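Local coordinates for hyperpolarization-activated (Ih) channel (Strongylocentrotus purpuratus, PDB 2PTM), which probably conducts ions across the cell membrane as a hyperpolarization-activated channel, and binds cyclic AMP through its carboxy-terminal region, at residues V98-D103 with E160-L165; V123-S128 with R153-K158; T92-E97 with F166-Q171; S5-Y10 with R43-D48. All coordinates share one frame; numbering follows the deposited sequence.

Three of the four contacts build the beta roll of the cyclic nucleotide-binding domain, and the fourth joins the start of helix 5-23 to the loop after helix 28-42 in the C-linker. Interactions 1 and 3 are successive lengths of one strand pair, 95-99 with 163-169, their centres 17 Å apart and joined where Leu165 N probably bonds to Glu97 O at 2.8 Å. Interaction 2 belongs to the other sheet and carries the bound cyclic AMP; Cys163 SG of interaction 1 packs on its Val123 CG1 at 3.8 Å. From the nucleotide, the side chain of Leu165 is about 11 Å away and that of Leu168 about 12 Å. Interaction 4 stands apart, its centre 35 Å from that of interaction 2.

Interaction 1. Residues V98-D103 with E160-L165; sequences VFQPAD and ETYCTL
The antiparallel ladder of strands 95-99 and 163-169 in the cyclic nucleotide-binding beta roll frays here into a type II turn, Gln100 to Asp103. Phe99 and Cys163 form the hydrogen-bonded pair: Phe99 N donates to Cys163 O and Cys163 N to Phe99 O, each at 2.9 Å. Beyond the ladder, Tyr162 lies alongside Gln100, both side chains pointing the same way, and Gln100 NE2 gives a nearly straight bond to Tyr162 OH (3.1 Å, 176° at the hydrogen) in its own amide plane. The same nitrogen also bonds to Lys33 O of helix 28-42. Pro101 CD sits over one face of the tyrosine ring, toward the rim, 3.8 Å from its centroid in a CH-pi contact. On the Phe99 side of the sheet, Phe99 CD2 meets Leu165 CD1 at 3.6 Å, the two side chains crossing at about a right angle. The bond at the hydroxyl helps fix where the end of Tyr162 lies, while rotation of the ring is probably limited by Pro101 and by the stacked Tyr40 of helix 28-42.

Interaction 2. Residues V123-S128 with R153-K158; sequences VDIIMS and RVASVK. With CMP (adenosine-3',5'-cyclic-monophosphate), chain C.
Four backbone hydrogen bonds join strands 123-126 and 156-159: Asp124 with Lys158 and Ile126 with Ser156 each exchange two, from 2.8 Å for Asp124 N to Lys158 O up to 3.0 Å for Lys158 N to Asp124 O. Between these pairs, Ile125 faces Val157 as the non-hydrogen-bonded pair. Their side chains lie side by side, pointing the same way, with Ile125 CD1 on Val157 CG2 at 3.8 Å. Val157 CG1, anti to the backbone N (chi1 -179°), reaches Val123 CB at 3.6 Å. These strands form part of the beta roll wall that lines the cyclic AMP pocket. Ile125 CG2 touches both Ala155 CB and, 3.7 Å away, N9 of the adenine. An alanine in place of Ile125 would probably open a gap beside the purine and leave Val157 CG2 without its isoleucine neighbour. Polar contacts hold the phosphate: Val154 N donates to CMP O1P at 2.8 Å, and Arg153 NH1 to O2P at 2.9 Å, the oxygen lying at the edge of the guanidinium, in its plane. Arg153 NH2 bonds to Arg114 O, a second-shell contact that probably helps orient the group, while Gly143, Glu144 and Cys146 also bond to the nucleotide. On the side of the sheet bearing Ile126 and Ser156, a water donates to Ile126 O and is 2.8 Å from Ser156 OG, which also bonds to Glu108 N.

Interaction 3. Residues T92-E97 with F166-Q171; sequences TLLEFE and FSLSVQ
Phe166 presents one ring face to Phe96, whose CD1 lies 3.5 Å above the plane, displaced toward the rim and 3.6 Å from Phe166 CZ. The two rings are inclined at 52° with centroids 5.3 Å apart. Phe96 CG, anti to its backbone N (chi1 -176°), lies on the side of the sheet that carries Phe166. Leu94 crosses the Phe166 side chain at about a right angle, its CD1 3.8 Å from Phe166 CB. The backbones that carry the two rings form an antiparallel ladder: Phe96 and Phe166 are a non-hydrogen-bonded pair, and next to them Glu95 and Ser167 exchange two bonds, Ser167 N to Glu95 O measuring 2.8 Å. On the side of the sheet carrying Ser167, its hydroxyl donates to Glu97 OE2 at 2.6 Å, approaching the carboxylate on the anti side. That same oxygen takes a salt bridge from Arg114 NE, so two donors hold it, and the neighbouring positive charge probably favours the ionised carboxylate. A water joins Leu93 O to Ser169 N, bridging the segments where the strands part. Strand 95-99 is an outer strand of its sheet within this chain, and strand 163-169 lies between it and strand 114-118. Leu94 and Phe166 both pack on Leu72 of helix 70-75, Leu93 rests on helix 170-179, and Ser169 N-caps that helix through His172 N.

Interaction 4. Residues S5-Y10 with R43-D48; sequences SSSRQY and RGKMFD
The first turns of helix 5-23 meet the irregular segment 43-48, which leads from helix 28-42 toward helix 50-55 in the C-linker, and one backbone bond joins them: Met46 N donates to Ser6 O at 2.9 Å. Arg43 and Gly44 both have positive phi, and at Gly44 a side chain would jam against the preceding carbonyl oxygen. The bare glycine lies flat against Tyr10, with Gly44 CA over the centre of the ring, 3.4 Å from the centroid and 8° off the normal. Met46 CG meets the edge of that ring, in its plane, 4.0 Å from Tyr10 CD1. An alanine at Tyr10 would probably leave Gly44 CA without the aromatic face and open a gap beside Met46. Ser6 N bonds to Glu19 of a neighbouring subunit, and Phe47 packs on Tyr23 of that subunit. Within the contact, Ser6 CB rests over one face of the Phe47 ring, toward the rim, 3.4 Å from Phe47 CE2.

Interaction 1. Residues V98-D103 with E160-L165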
loop_
_atom_site.group_PDB
_atom_site.type_symbol
_atom_site.label_atom_id
_atom_site.label_comp_id
_atom_site.label_asym_id
_atom_site.label_seq_id
_atom_site.Cartn_x
_atom_site.Cartn_y
_atom_site.Cartn_z
ATOM N N VAL A 98 7.538 3.884 -21.384
ATOM C CA VAL A 98 7.966 3.685 -22.762
ATOM C C VAL A 98 6.789 3.120 -23.526
ATOM O O VAL A 98 6.086 2.240 -23.010
ATOM C CB VAL A 98 9.162 2.694 -22.856
ATOM C CG1 VAL A 98 9.333 2.201 -24.288
ATOM C CG2 VAL A 98 10.447 3.344 -22.357
ATOM N N PHE A 99 6.566 3.637 -24.737
ATOM C CA PHE A 99 5.558 3.112 -25.652
ATOM C C PHE A 99 6.193 2.790 -27.016
ATOM O O PHE A 99 7.286 3.272 -27.343
ATOM C CB PHE A 99 4.387 4.102 -25.830
ATOM C CG PHE A 99 3.477 4.212 -24.624
ATOM C CD1 PHE A 99 2.304 3.458 -24.543
ATOM C CD2 PHE A 99 3.781 5.083 -23.588
ATOM C CE1 PHE A 99 1.464 3.548 -23.448
ATOM C CE2 PHE A 99 2.943 5.190 -22.476
ATOM C CZ PHE A 99 1.776 4.417 -22.407
ATOM N N GLN A 100 5.490 1.976 -27.797
ATOM C CA GLN A 100 5.987 1.448 -29.064
ATOM C C GLN A 100 5.215 2.014 -30.247
ATOM O O GLN A 100 4.108 2.513 -30.080
ATOM C CB GLN A 100 5.887 -0.082 -29.053
ATOM C CG GLN A 100 6.948 -0.731 -28.154
ATOM C CD GLN A 100 6.678 -2.183 -27.864
ATOM O OE1 GLN A 100 5.703 -2.515 -27.195
ATOM N NE2 GLN A 100 7.559 -3.068 -28.348
ATOM N N PRO A 101 5.801 1.938 -31.452
ATOM C CA PRO A 101 5.140 2.439 -32.660
ATOM C C PRO A 101 3.706 1.924 -32.785
ATOM O O PRO A 101 3.462 0.733 -32.555
ATOM C CB PRO A 101 6.010 1.871 -33.784
ATOM C CG PRO A 101 7.348 1.775 -33.193
ATOM C CD PRO A 101 7.157 1.435 -31.737
ATOM N N ALA A 102 2.787 2.833 -33.118
ATOM C CA ALA A 102 1.361 2.545 -33.283
ATOM C C ALA A 102 0.564 2.370 -31.971
ATOM O O ALA A 102 -0.655 2.204 -32.007
ATOM C CB ALA A 102 1.136 1.360 -34.255
ATOM N N ASP A 103 1.233 2.413 -30.819
ATOM C CA ASP A 103 0.519 2.387 -29.538
ATOM C C ASP A 103 -0.347 3.633 -29.375
ATOM O O ASP A 103 0.107 4.748 -29.630
ATOM C CB ASP A 103 1.488 2.350 -28.354
ATOM C CG ASP A 103 2.036 0.971 -28.074
ATOM O OD1 ASP A 103 1.599 -0.005 -28.729
ATOM O OD2 ASP A 103 2.911 0.871 -27.182
ATOM N N GLU A 160 4.210 7.371 -33.259
ATOM C CA GLU A 160 4.756 7.078 -34.577
ATOM C C GLU A 160 6.030 6.250 -34.417
ATOM O O GLU A 160 6.287 5.358 -35.207
ATOM C CB GLU A 160 5.055 8.366 -35.364
ATOM C CG GLU A 160 3.833 9.104 -35.881
ATOM C CD GLU A 160 3.319 8.530 -37.189
ATOM O OE1 GLU A 160 3.059 9.319 -38.117
ATOM O OE2 GLU A 160 3.191 7.288 -37.294
ATOM N N THR A 161 6.812 6.547 -33.379
ATOM C CA THR A 161 8.107 5.914 -33.163
ATOM C C THR A 161 8.056 5.257 -31.794
ATOM O O THR A 161 7.025 5.303 -31.135
ATOM C CB THR A 161 9.224 6.966 -33.131
ATOM O OG1 THR A 161 9.005 7.852 -32.026
ATOM C CG2 THR A 161 9.251 7.790 -34.424
ATOM N N TYR A 162 9.150 4.638 -31.363
ATOM C CA TYR A 162 9.290 4.337 -29.944
ATOM C C TYR A 162 9.268 5.676 -29.219
ATOM O O TYR A 162 9.873 6.643 -29.690
ATOM C CB TYR A 162 10.611 3.605 -29.665
ATOM C CG TYR A 162 10.473 2.106 -29.731
ATOM C CD1 TYR A 162 10.513 1.442 -30.948
ATOM C CD2 TYR A 162 10.279 1.356 -28.572
ATOM C CE1 TYR A 162 10.374 0.066 -31.013
ATOM C CE2 TYR A 162 10.132 -0.008 -28.622
ATOM C CZ TYR A 162 10.179 -0.652 -29.848
ATOM O OH TYR A 162 10.035 -2.013 -29.906
ATOM N N CYS A 163 8.582 5.743 -28.081
ATOM C CA CYS A 163 8.497 6.987 -27.320
ATOM C C CYS A 163 8.891 6.751 -25.885
ATOM O O CYS A 163 8.446 5.790 -25.265
ATOM C CB CYS A 163 7.081 7.576 -27.363
ATOM S SG CYS A 163 6.621 8.181 -29.007
ATOM N N THR A 164 9.734 7.629 -25.369
ATOM C CA THR A 164 10.041 7.620 -23.955
ATOM C C THR A 164 9.380 8.856 -23.368
ATOM O O THR A 164 9.644 9.981 -23.795
ATOM C CB THR A 164 11.551 7.615 -23.717
ATOM O OG1 THR A 164 12.136 8.727 -24.399
ATOM C CG2 THR A 164 12.160 6.344 -24.279
ATOM N N LEU A 165 8.495 8.625 -22.409
ATOM C CA LEU A 165 7.663 9.673 -21.831
ATOM C C LEU A 165 7.875 9.718 -20.327
ATOM O O LEU A 165 8.340 8.737 -19.723
ATOM C CB LEU A 165 6.179 9.371 -22.098
ATOM C CG LEU A 165 5.793 9.044 -23.540
ATOM C CD1 LEU A 165 4.316 8.680 -23.636
ATOM C CD2 LEU A 165 6.118 10.240 -24.425
#

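Interaction 2. Residues V123-S128 with R153-K158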
loop_
_atom_site.group_PDB
_atom_site.type_symbol
_atom_site.label_atom_id
_atom_site.label_comp_id
_atom_site.label_asym_id
_atom_site.label_seq_id
_atom_site.Cartn_x
_atom_site.Cartn_y
_atom_site.Cartn_z
ATOM N N VAL A 123 4.622 11.672 -31.661
ATOM C CA VAL A 123 3.244 11.201 -31.568
ATOM C C VAL A 123 2.344 12.023 -32.485
ATOM O O VAL A 123 2.656 13.175 -32.801
ATOM C CB VAL A 123 2.707 11.255 -30.109
ATOM C CG1 VAL A 123 3.593 10.437 -29.196
ATOM C CG2 VAL A 123 2.632 12.690 -29.615
ATOM N N ASP A 124 1.249 11.410 -32.933
ATOM C CA ASP A 124 0.232 12.101 -33.719
ATOM C C ASP A 124 -0.960 12.411 -32.833
ATOM O O ASP A 124 -1.371 11.568 -32.036
ATOM C CB ASP A 124 -0.250 11.217 -34.871
ATOM C CG ASP A 124 0.778 11.074 -35.974
ATOM O OD1 ASP A 124 1.637 11.969 -36.136
ATOM O OD2 ASP A 124 0.711 10.062 -36.693
ATOM N N ILE A 125 -1.505 13.620 -32.971
ATOM C CA ILE A 125 -2.743 14.001 -32.301
ATOM C C ILE A 125 -3.890 13.777 -33.289
ATOM O O ILE A 125 -3.950 14.430 -34.325
ATOM C CB ILE A 125 -2.712 15.492 -31.874
ATOM C CG1 ILE A 125 -1.452 15.797 -31.044
ATOM C CG2 ILE A 125 -3.990 15.877 -31.131
ATOM C CD1 ILE A 125 -1.278 14.921 -29.833
ATOM N N ILE A 126 -4.790 12.851 -32.973
ATOM C CA ILE A 126 -5.822 12.428 -33.914
ATOM C C ILE A 126 -7.214 12.811 -33.421
ATOM O O ILE A 126 -7.649 12.353 -32.366
ATOM C CB ILE A 126 -5.766 10.894 -34.132
ATOM C CG1 ILE A 126 -4.332 10.461 -34.472
ATOM C CG2 ILE A 126 -6.781 10.458 -35.196
ATOM C CD1 ILE A 126 -4.160 8.971 -34.679
ATOM N N MET A 127 -7.910 13.650 -34.180
ATOM C CA MET A 127 -9.240 14.104 -33.788
ATOM C C MET A 127 -10.261 12.981 -33.917
ATOM O O MET A 127 -9.980 11.946 -34.519
ATOM C CB MET A 127 -9.667 15.315 -34.624
ATOM C CG MET A 127 -8.714 16.493 -34.519
ATOM S SD MET A 127 -8.178 16.785 -32.817
ATOM C CE MET A 127 -9.749 17.119 -32.004
ATOM N N SER A 128 -11.449 13.195 -33.357
ATOM C CA SER A 128 -12.478 12.164 -33.325
ATOM C C SER A 128 -12.949 11.779 -34.724
ATOM O O SER A 128 -13.554 10.725 -34.917
ATOM C CB SER A 128 -13.666 12.626 -32.483
ATOM O OG SER A 128 -14.345 13.697 -33.115
ATOM N N ARG A 153 -10.816 13.075 -22.489
ATOM C CA ARG A 153 -9.786 13.284 -23.509
ATOM C C ARG A 153 -10.403 13.866 -24.781
ATOM O O ARG A 153 -11.424 13.372 -25.246
ATOM C CB ARG A 153 -9.104 11.959 -23.842
ATOM C CG ARG A 153 -8.445 11.241 -22.650
ATOM C CD ARG A 153 -7.297 12.035 -22.058
ATOM N NE ARG A 153 -6.414 11.195 -21.252
ATOM C CZ ARG A 153 -5.382 11.647 -20.547
ATOM N NH1 ARG A 153 -5.101 12.943 -20.537
ATOM N NH2 ARG A 153 -4.624 10.796 -19.856
ATOM N N VAL A 154 -9.782 14.902 -25.354
ATOM C CA VAL A 154 -10.383 15.581 -26.509
ATOM C C VAL A 154 -9.841 15.106 -27.853
ATOM O O VAL A 154 -10.329 15.515 -28.907
ATOM C CB VAL A 154 -10.286 17.122 -26.411
ATOM C CG1 VAL A 154 -10.828 17.591 -25.071
ATOM C CG2 VAL A 154 -8.849 17.601 -26.623
ATOM N N ALA A 155 -8.851 14.223 -27.809
ATOM C CA ALA A 155 -8.209 13.729 -29.016
ATOM C C ALA A 155 -7.543 12.422 -28.644
ATOM O O ALA A 155 -7.368 12.144 -27.462
ATOM C CB ALA A 155 -7.161 14.730 -29.506
ATOM N N SER A 156 -7.181 11.611 -29.632
ATOM C CA SER A 156 -6.341 10.449 -29.349
ATOM C C SER A 156 -4.881 10.809 -29.595
ATOM O O SER A 156 -4.582 11.755 -30.330
ATOM C CB SER A 156 -6.748 9.254 -30.216
ATOM O OG SER A 156 -8.116 8.928 -30.026
ATOM N N VAL A 157 -3.965 10.073 -28.967
ATOM C CA VAL A 157 -2.545 10.302 -29.188
ATOM C C VAL A 157 -1.908 8.964 -29.514
ATOM O O VAL A 157 -1.984 8.028 -28.715
ATOM C CB VAL A 157 -1.877 10.906 -27.943
ATOM C CG1 VAL A 157 -0.378 11.158 -28.194
ATOM C CG2 VAL A 157 -2.602 12.207 -27.532
ATOM N N LYS A 158 -1.291 8.880 -30.691
ATOM C CA LYS A 158 -0.755 7.619 -31.196
ATOM C C LYS A 158 0.724 7.768 -31.487
ATOM O O LYS A 158 1.129 8.705 -32.161
ATOM C CB LYS A 158 -1.486 7.214 -32.480
ATOM C CG LYS A 158 -1.123 5.838 -33.049
ATOM C CD LYS A 158 -1.966 5.560 -34.296
ATOM C CE LYS A 158 -1.793 4.115 -34.795
ATOM N NZ LYS A 158 -2.461 3.909 -36.109
HETATM P P CMP C . -6.221 15.504 -23.440
HETATM O O1P CMP C . -7.631 15.919 -23.965
HETATM O O2P CMP C . -6.068 15.293 -22.009
HETATM O "O5'" CMP C . -5.885 14.266 -24.411
HETATM C "C5'" CMP C . -5.389 14.358 -25.725
HETATM C "C4'" CMP C . -4.287 15.398 -25.871
HETATM O "O4'" CMP C . -3.997 15.826 -27.197
HETATM C "C3'" CMP C . -4.798 16.679 -25.256
HETATM O "O3'" CMP C . -5.253 16.701 -23.946
HETATM C "C2'" CMP C . -3.782 17.758 -25.633
HETATM O "O2'" CMP C . -2.597 17.556 -24.877
HETATM C "C1'" CMP C . -3.451 17.185 -27.054
HETATM N N9 CMP C . -4.011 17.992 -28.098
HETATM C C8 CMP C . -5.361 18.108 -28.515
HETATM N N7 CMP C . -5.508 18.931 -29.568
HETATM C C5 CMP C . -4.219 19.397 -29.851
HETATM C C6 CMP C . -3.671 20.296 -30.811
HETATM N N6 CMP C . -4.476 20.899 -31.744
HETATM N N1 CMP C . -2.326 20.546 -30.791
HETATM C C2 CMP C . -1.557 19.918 -29.873
HETATM N N3 CMP C . -1.923 19.042 -28.912
HETATM C C4 CMP C . -3.256 18.799 -28.943
HETATM O O HOH W 1 1.096 7.633 -35.006
HETATM O O HOH W 2 -9.656 10.432 -31.779
#

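Interaction 3. Residues T92-E97 with F166-Q171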
loop_
_atom_site.group_PDB
_atom_site.type_symbol
_atom_site.label_atom_id
_atom_site.label_comp_id
_atom_site.label_asym_id
_atom_site.label_seq_id
_atom_site.Cartn_x
_atom_site.Cartn_y
_atom_site.Cartn_z
ATOM N N THR A 92 10.643 15.095 -9.461
ATOM C CA THR A 92 10.643 14.059 -8.430
ATOM C C THR A 92 9.348 13.246 -8.456
ATOM O O THR A 92 9.264 12.181 -7.848
ATOM C CB THR A 92 10.843 14.642 -7.013
ATOM O OG1 THR A 92 9.744 15.498 -6.684
ATOM C CG2 THR A 92 12.147 15.423 -6.919
ATOM N N LEU A 93 8.336 13.750 -9.153
ATOM C CA LEU A 93 7.054 13.052 -9.236
ATOM C C LEU A 93 6.800 12.377 -10.581
ATOM O O LEU A 93 5.839 11.624 -10.719
ATOM C CB LEU A 93 5.895 13.996 -8.919
ATOM C CG LEU A 93 5.914 14.672 -7.543
ATOM C CD1 LEU A 93 4.734 15.605 -7.417
ATOM C CD2 LEU A 93 5.908 13.645 -6.415
ATOM N N LEU A 94 7.643 12.652 -11.571
ATOM C CA LEU A 94 7.465 12.059 -12.899
ATOM C C LEU A 94 7.671 10.539 -12.882
ATOM O O LEU A 94 8.496 10.034 -12.130
ATOM C CB LEU A 94 8.422 12.705 -13.903
ATOM C CG LEU A 94 8.193 14.177 -14.247
ATOM C CD1 LEU A 94 9.282 14.659 -15.200
ATOM C CD2 LEU A 94 6.815 14.377 -14.863
ATOM N N GLU A 95 6.917 9.814 -13.706
ATOM C CA GLU A 95 7.108 8.371 -13.859
ATOM C C GLU A 95 7.557 8.048 -15.279
ATOM O O GLU A 95 6.923 8.462 -16.239
ATOM C CB GLU A 95 5.811 7.620 -13.556
ATOM C CG GLU A 95 5.451 7.599 -12.079
ATOM C CD GLU A 95 6.382 6.715 -11.268
ATOM O OE1 GLU A 95 6.931 5.750 -11.839
ATOM O OE2 GLU A 95 6.564 6.983 -10.063
ATOM N N PHE A 96 8.648 7.305 -15.412
ATOM C CA PHE A 96 9.157 6.941 -16.737
ATOM C C PHE A 96 8.246 5.913 -17.403
ATOM O O PHE A 96 7.844 4.931 -16.777
ATOM C CB PHE A 96 10.564 6.372 -16.598
ATOM C CG PHE A 96 11.220 6.041 -17.902
ATOM C CD1 PHE A 96 11.481 7.030 -18.832
ATOM C CD2 PHE A 96 11.591 4.740 -18.194
ATOM C CE1 PHE A 96 12.103 6.731 -20.031
ATOM C CE2 PHE A 96 12.222 4.434 -19.394
ATOM C CZ PHE A 96 12.470 5.430 -20.316
ATOM N N GLU A 97 7.909 6.138 -18.665
ATOM C CA GLU A 97 7.073 5.195 -19.407
ATOM C C GLU A 97 7.651 5.068 -20.797
ATOM O O GLU A 97 8.199 6.031 -21.327
ATOM C CB GLU A 97 5.612 5.680 -19.496
ATOM C CG GLU A 97 4.870 5.701 -18.143
ATOM C CD GLU A 97 3.383 5.968 -18.281
ATOM O OE1 GLU A 97 2.767 5.473 -19.248
ATOM O OE2 GLU A 97 2.825 6.669 -17.415
ATOM N N PHE A 166 7.536 10.849 -19.719
ATOM C CA PHE A 166 7.458 10.937 -18.268
ATOM C C PHE A 166 6.069 11.412 -17.922
ATOM O O PHE A 166 5.646 12.480 -18.384
ATOM C CB PHE A 166 8.503 11.910 -17.733
ATOM C CG PHE A 166 9.902 11.370 -17.793
ATOM C CD1 PHE A 166 10.427 10.657 -16.726
ATOM C CD2 PHE A 166 10.676 11.542 -18.926
ATOM C CE1 PHE A 166 11.719 10.155 -16.777
ATOM C CE2 PHE A 166 11.967 11.035 -18.991
ATOM C CZ PHE A 166 12.487 10.335 -17.920
ATOM N N SER A 167 5.337 10.621 -17.142
ATOM C CA SER A 167 3.958 10.985 -16.832
ATOM C C SER A 167 3.846 11.646 -15.464
ATOM O O SER A 167 4.687 11.424 -14.591
ATOM C CB SER A 167 3.045 9.758 -16.906
ATOM O OG SER A 167 3.452 8.767 -15.974
ATOM N N LEU A 168 2.813 12.473 -15.298
ATOM C CA LEU A 168 2.477 13.076 -14.016
ATOM C C LEU A 168 1.010 12.753 -13.745
ATOM O O LEU A 168 0.145 13.118 -14.538
ATOM C CB LEU A 168 2.652 14.595 -14.099
ATOM C CG LEU A 168 2.631 15.405 -12.807
ATOM C CD1 LEU A 168 3.847 15.067 -11.949
ATOM C CD2 LEU A 168 2.615 16.894 -13.171
ATOM N N SER A 169 0.726 12.082 -12.632
ATOM C CA SER A 169 -0.630 11.638 -12.322
ATOM C C SER A 169 -1.536 12.827 -12.031
ATOM O O SER A 169 -1.056 13.913 -11.730
ATOM C CB SER A 169 -0.606 10.723 -11.102
ATOM O OG SER A 169 -0.306 11.480 -9.942
ATOM N N VAL A 170 -2.846 12.624 -12.112
ATOM C CA VAL A 170 -3.778 13.722 -11.853
ATOM C C VAL A 170 -3.600 14.251 -10.425
ATOM O O VAL A 170 -3.675 15.456 -10.186
ATOM C CB VAL A 170 -5.250 13.326 -12.150
ATOM C CG1 VAL A 170 -5.615 12.037 -11.443
ATOM C CG2 VAL A 170 -6.211 14.459 -11.765
ATOM N N GLN A 171 -3.331 13.360 -9.475
ATOM C CA GLN A 171 -3.134 13.798 -8.095
ATOM C C GLN A 171 -1.900 14.683 -7.953
ATOM O O GLN A 171 -1.966 15.737 -7.327
ATOM C CB GLN A 171 -3.067 12.607 -7.130
ATOM C CG GLN A 171 -2.721 11.293 -7.806
ATOM C CD GLN A 171 -3.939 10.610 -8.408
ATOM O OE1 GLN A 171 -5.008 10.558 -7.788
ATOM N NE2 GLN A 171 -3.783 10.077 -9.615
HETATM O O HOH W 3 3.086 11.010 -11.446
#

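Interaction 4. Residues S5-Y10 with R43-D48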
loop_
_atom_site.group_PDB
_atom_site.type_symbol
_atom_site.label_atom_id
_atom_site.label_comp_id
_atom_site.label_asym_id
_atom_site.label_seq_id
_atom_site.Cartn_x
_atom_site.Cartn_y
_atom_site.Cartn_z
ATOM N N SER A 5 25.417 -7.570 -11.937
ATOM C CA SER A 5 24.215 -7.822 -11.144
ATOM C C SER A 5 22.961 -7.327 -11.876
ATOM O O SER A 5 21.882 -7.922 -11.773
ATOM C CB SER A 5 24.333 -7.161 -9.777
ATOM N N SER A 6 23.111 -6.231 -12.614
ATOM C CA SER A 6 22.013 -5.682 -13.400
ATOM C C SER A 6 21.714 -6.586 -14.600
ATOM O O SER A 6 20.562 -6.722 -15.024
ATOM C CB SER A 6 22.350 -4.264 -13.862
ATOM O OG SER A 6 23.461 -4.262 -14.744
ATOM N N SER A 7 22.758 -7.213 -15.134
ATOM C CA SER A 7 22.620 -8.125 -16.265
ATOM C C SER A 7 21.913 -9.417 -15.866
ATOM O O SER A 7 21.076 -9.925 -16.612
ATOM C CB SER A 7 23.990 -8.448 -16.859
ATOM O OG SER A 7 24.629 -7.269 -17.312
ATOM N N ARG A 8 22.263 -9.946 -14.694
ATOM C CA ARG A 8 21.645 -11.165 -14.183
ATOM C C ARG A 8 20.162 -10.934 -13.921
ATOM O O ARG A 8 19.328 -11.795 -14.194
ATOM C CB ARG A 8 22.352 -11.630 -12.906
ATOM N N GLN A 9 19.844 -9.757 -13.394
ATOM C CA GLN A 9 18.469 -9.387 -13.106
ATOM C C GLN A 9 17.631 -9.474 -14.380
ATOM O O GLN A 9 16.495 -9.953 -14.354
ATOM C CB GLN A 9 18.419 -7.964 -12.545
ATOM C CG GLN A 9 17.073 -7.554 -11.962
ATOM C CD GLN A 9 16.934 -7.919 -10.497
ATOM O OE1 GLN A 9 17.884 -8.385 -9.867
ATOM N NE2 GLN A 9 15.746 -7.702 -9.943
ATOM N N TYR A 10 18.210 -9.020 -15.491
ATOM C CA TYR A 10 17.510 -8.956 -16.782
ATOM C C TYR A 10 17.313 -10.328 -17.423
ATOM O O TYR A 10 16.240 -10.621 -17.952
ATOM C CB TYR A 10 18.269 -8.044 -17.748
ATOM C CG TYR A 10 17.680 -7.977 -19.142
ATOM C CD1 TYR A 10 16.756 -7.003 -19.477
ATOM C CD2 TYR A 10 18.062 -8.884 -20.124
ATOM C CE1 TYR A 10 16.219 -6.931 -20.753
ATOM C CE2 TYR A 10 17.532 -8.821 -21.399
ATOM C CZ TYR A 10 16.610 -7.845 -21.704
ATOM O OH TYR A 10 16.086 -7.783 -22.973
ATOM N N ARG A 43 17.546 -2.807 -22.255
ATOM C CA ARG A 43 18.820 -3.003 -22.947
ATOM C C ARG A 43 19.737 -3.987 -22.225
ATOM O O ARG A 43 20.959 -3.799 -22.184
ATOM C CB ARG A 43 19.538 -1.665 -23.146
ATOM C CG ARG A 43 18.726 -0.628 -23.921
ATOM C CD ARG A 43 18.526 -1.043 -25.371
ATOM N NE ARG A 43 17.752 -0.058 -26.130
ATOM C CZ ARG A 43 18.252 1.087 -26.585
ATOM N NH1 ARG A 43 19.522 1.388 -26.348
ATOM N NH2 ARG A 43 17.487 1.931 -27.270
ATOM N N GLY A 44 19.147 -5.028 -21.648
ATOM C CA GLY A 44 19.917 -6.119 -21.076
ATOM C C GLY A 44 20.308 -5.931 -19.625
ATOM O O GLY A 44 21.048 -6.736 -19.063
ATOM N N LYS A 45 19.808 -4.871 -19.006
ATOM C CA LYS A 45 20.158 -4.581 -17.625
ATOM C C LYS A 45 18.971 -4.009 -16.874
ATOM O O LYS A 45 18.327 -3.069 -17.336
ATOM C CB LYS A 45 21.338 -3.607 -17.566
ATOM C CG LYS A 45 22.657 -4.208 -18.027
ATOM C CD LYS A 45 23.758 -3.159 -18.088
ATOM C CE LYS A 45 25.118 -3.796 -18.335
ATOM N NZ LYS A 45 26.216 -2.788 -18.319
ATOM N N MET A 46 18.676 -4.590 -15.719
ATOM C CA MET A 46 17.620 -4.070 -14.868
ATOM C C MET A 46 18.149 -3.704 -13.493
ATOM O O MET A 46 18.381 -4.569 -12.648
ATOM C CB MET A 46 16.471 -5.068 -14.739
ATOM C CG MET A 46 15.700 -5.287 -16.024
ATOM S SD MET A 46 14.397 -6.503 -15.819
ATOM C CE MET A 46 12.999 -5.463 -15.408
ATOM N N PHE A 47 18.353 -2.410 -13.289
ATOM C CA PHE A 47 18.623 -1.879 -11.969
ATOM C C PHE A 47 17.254 -1.706 -11.322
ATOM O O PHE A 47 16.290 -2.349 -11.741
ATOM C CB PHE A 47 19.363 -0.552 -12.092
ATOM C CG PHE A 47 20.470 -0.573 -13.113
ATOM C CD1 PHE A 47 20.203 -0.331 -14.453
ATOM C CD2 PHE A 47 21.775 -0.841 -12.735
ATOM C CE1 PHE A 47 21.218 -0.352 -15.396
ATOM C CE2 PHE A 47 22.792 -0.859 -13.673
ATOM C CZ PHE A 47 22.514 -0.618 -15.004
ATOM N N ASP A 48 17.149 -0.851 -10.313
ATOM C CA ASP A 48 15.848 -0.613 -9.687
ATOM C C ASP A 48 15.525 0.875 -9.598
ATOM O O ASP A 48 14.480 1.324 -10.079
ATOM C CB ASP A 48 15.784 -1.259 -8.299
ATOM C CG ASP A 48 14.366 -1.344 -7.758
ATOM O OD1 ASP A 48 13.468 -0.673 -8.312
ATOM O OD2 ASP A 48 14.146 -2.086 -6.776
HETATM O O HOH W 4 24.096 -6.742 -20.168
#